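Importin subunit beta-1 (Saccharomyces cerevisiae, PDB 5OWU) carries proteins into the nucleus as the importin beta subunit, associating with importin alpha, which binds the classical nuclear localization signal of the cargo. Local coordinates at residues 630-634 with 670-676. Residues are numbered along the deposited sequence; the frame is centred on the assembly and turned at random.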
# COMPACT_ATOMS: atom_id res chain seq x y z
N GLY A 630 -15.34 -15.88 -29.02
CA GLY A 630 -15.88 -14.84 -29.88
C GLY A 630 -17.36 -15.05 -30.09
O GLY A 630 -18.12 -15.30 -29.14
N LYS A 631 -17.79 -14.98 -31.35
CA LYS A 631 -19.20 -15.16 -31.68
C LYS A 631 -19.71 -16.53 -31.24
O LYS A 631 -20.92 -16.68 -31.02
CB LYS A 631 -19.42 -14.99 -33.18
CG LYS A 631 -19.35 -13.54 -33.64
CD LYS A 631 -19.17 -13.45 -35.15
CE LYS A 631 -19.08 -12.01 -35.62
NZ LYS A 631 -18.71 -11.92 -37.07
N GLY A 632 -18.83 -17.51 -31.10
CA GLY A 632 -19.22 -18.82 -30.60
C GLY A 632 -19.78 -18.80 -29.19
O GLY A 632 -20.35 -19.81 -28.77
N PHE A 633 -19.63 -17.69 -28.47
CA PHE A 633 -20.17 -17.60 -27.12
C PHE A 633 -21.65 -17.22 -27.11
O PHE A 633 -22.31 -17.36 -26.08
CB PHE A 633 -19.38 -16.57 -26.30
CG PHE A 633 -19.70 -16.61 -24.84
CD1 PHE A 633 -19.08 -17.51 -24.00
CD2 PHE A 633 -20.62 -15.73 -24.30
CE1 PHE A 633 -19.37 -17.55 -22.66
CE2 PHE A 633 -20.92 -15.76 -22.95
CZ PHE A 633 -20.30 -16.67 -22.13
N GLU A 634 -22.18 -16.74 -28.24
CA GLU A 634 -23.53 -16.20 -28.23
C GLU A 634 -24.55 -17.22 -27.74
O GLU A 634 -25.52 -16.84 -27.07
CB GLU A 634 -23.89 -15.69 -29.62
CG GLU A 634 -23.23 -14.36 -29.93
CD GLU A 634 -23.27 -14.00 -31.40
OE1 GLU A 634 -24.16 -14.50 -32.12
OE2 GLU A 634 -22.40 -13.23 -31.84
N LEU A 670 -16.80 -9.99 -29.63
CA LEU A 670 -17.99 -10.13 -30.46
C LEU A 670 -17.92 -9.31 -31.74
O LEU A 670 -18.74 -9.53 -32.64
CB LEU A 670 -19.24 -9.74 -29.67
CG LEU A 670 -19.67 -10.69 -28.55
CD1 LEU A 670 -20.94 -10.20 -27.93
CD2 LEU A 670 -19.86 -12.12 -29.04
N GLU A 671 -16.97 -8.39 -31.85
CA GLU A 671 -16.80 -7.55 -33.05
C GLU A 671 -18.17 -6.95 -33.40
O GLU A 671 -18.84 -6.41 -32.51
CB GLU A 671 -16.14 -8.37 -34.15
CG GLU A 671 -14.83 -9.02 -33.74
CD GLU A 671 -14.02 -9.52 -34.92
OE1 GLU A 671 -13.87 -8.76 -35.91
OE2 GLU A 671 -13.54 -10.67 -34.87
N GLU A 672 -18.62 -7.05 -34.65
CA GLU A 672 -19.86 -6.39 -35.08
C GLU A 672 -21.03 -6.76 -34.18
O GLU A 672 -21.85 -5.90 -33.82
CB GLU A 672 -20.18 -6.77 -36.53
CG GLU A 672 -18.99 -6.70 -37.50
CD GLU A 672 -18.22 -8.02 -37.61
OE1 GLU A 672 -18.65 -9.03 -37.00
OE2 GLU A 672 -17.18 -8.05 -38.30
N ASP A 673 -21.11 -8.03 -33.78
CA ASP A 673 -22.23 -8.50 -32.99
C ASP A 673 -22.35 -7.82 -31.64
O ASP A 673 -23.39 -7.98 -31.00
CB ASP A 673 -22.13 -10.02 -32.80
CG ASP A 673 -22.43 -10.80 -34.08
OD1 ASP A 673 -22.43 -10.19 -35.17
OD2 ASP A 673 -22.66 -12.02 -33.99
N PHE A 674 -21.35 -7.06 -31.18
CA PHE A 674 -21.54 -6.39 -29.89
C PHE A 674 -22.53 -5.23 -29.99
O PHE A 674 -23.20 -4.91 -29.00
CB PHE A 674 -20.22 -5.85 -29.33
CG PHE A 674 -20.38 -5.22 -27.98
CD1 PHE A 674 -20.61 -6.00 -26.85
CD2 PHE A 674 -20.36 -3.84 -27.83
CE1 PHE A 674 -20.79 -5.42 -25.61
CE2 PHE A 674 -20.54 -3.25 -26.59
CZ PHE A 674 -20.75 -4.05 -25.47
N ARG A 675 -22.65 -4.60 -31.16
CA ARG A 675 -23.48 -3.41 -31.26
C ARG A 675 -24.91 -3.67 -30.78
O ARG A 675 -25.48 -2.86 -30.04
CB ARG A 675 -23.46 -2.91 -32.70
CG ARG A 675 -22.12 -2.27 -33.06
CD ARG A 675 -21.94 -2.05 -34.56
NE ARG A 675 -22.78 -0.97 -35.07
CZ ARG A 675 -22.78 -0.55 -36.33
NH1 ARG A 675 -21.98 -1.12 -37.23
NH2 ARG A 675 -23.58 0.44 -36.70
N ARG A 676 -25.46 -4.84 -31.11
CA ARG A 676 -26.85 -5.15 -30.77
C ARG A 676 -27.09 -5.21 -29.27
O ARG A 676 -28.25 -5.17 -28.84
CB ARG A 676 -27.27 -6.47 -31.43
CG ARG A 676 -26.65 -7.74 -30.83
CD ARG A 676 -27.31 -9.01 -31.38
NE ARG A 676 -26.86 -9.35 -32.73
CZ ARG A 676 -26.23 -10.47 -33.09
NH1 ARG A 676 -25.97 -11.42 -32.20
NH2 ARG A 676 -25.87 -10.64 -34.35
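Two turns that link neighbouring HEAT repeats, one before and one after the helix pair 637-649 and 655-669, meet here, with Lys631 and Glu634 reaching over to Glu672, Asp673 and Arg676. The lysine runs out extended past CG, and Lys631 NZ gives a hydrogen-bonded salt bridge to Glu672 OE1 at 2.9 Å, arriving on the syn side and 17° out of the carboxylate plane. Glu672 bends at chi2, bringing its carboxylate back toward the amine. On the way the lysine's aliphatic part crosses Asp673 at about a right angle, Lys631 CG lying 3.7 Å from Asp673 OD2. Each turn leaves its helix through a residue of positive phi, Gly630 in one and Glu671 in the other, and the CA atoms of Gly630 and Leu670 approach to 5.2 Å, which places the two inter-repeat links side by side on one side of the solenoid. Next to this charged cluster, Leu670 CD2 lies 3.6 Å from Gly630 O, while Phe633 and Phe674 turn into the helical layers, against Ala626 and Ile666 respectively. Glu634 OE2 and Asp673 OD2 are only 2.5 Å apart, their carboxylate planes 41° apart; so short a separation suggests that one acid holds a proton. Arg676 joins both acids in a salt-bridge network: Glu634 OE1 sits at the guanidinium edge, near its plane and 3.6 Å from Arg676 NH1, while Arg676 NH2 lies 3.5 Å from Asp673 OD2. The two flat groups of Glu634 and Arg676 stand almost perpendicular, at 81°. A glutamine in place of Glu634 would probably cost Arg676 its charged mate across the turns, leaving the guanidinium to Asp673 alone within this network.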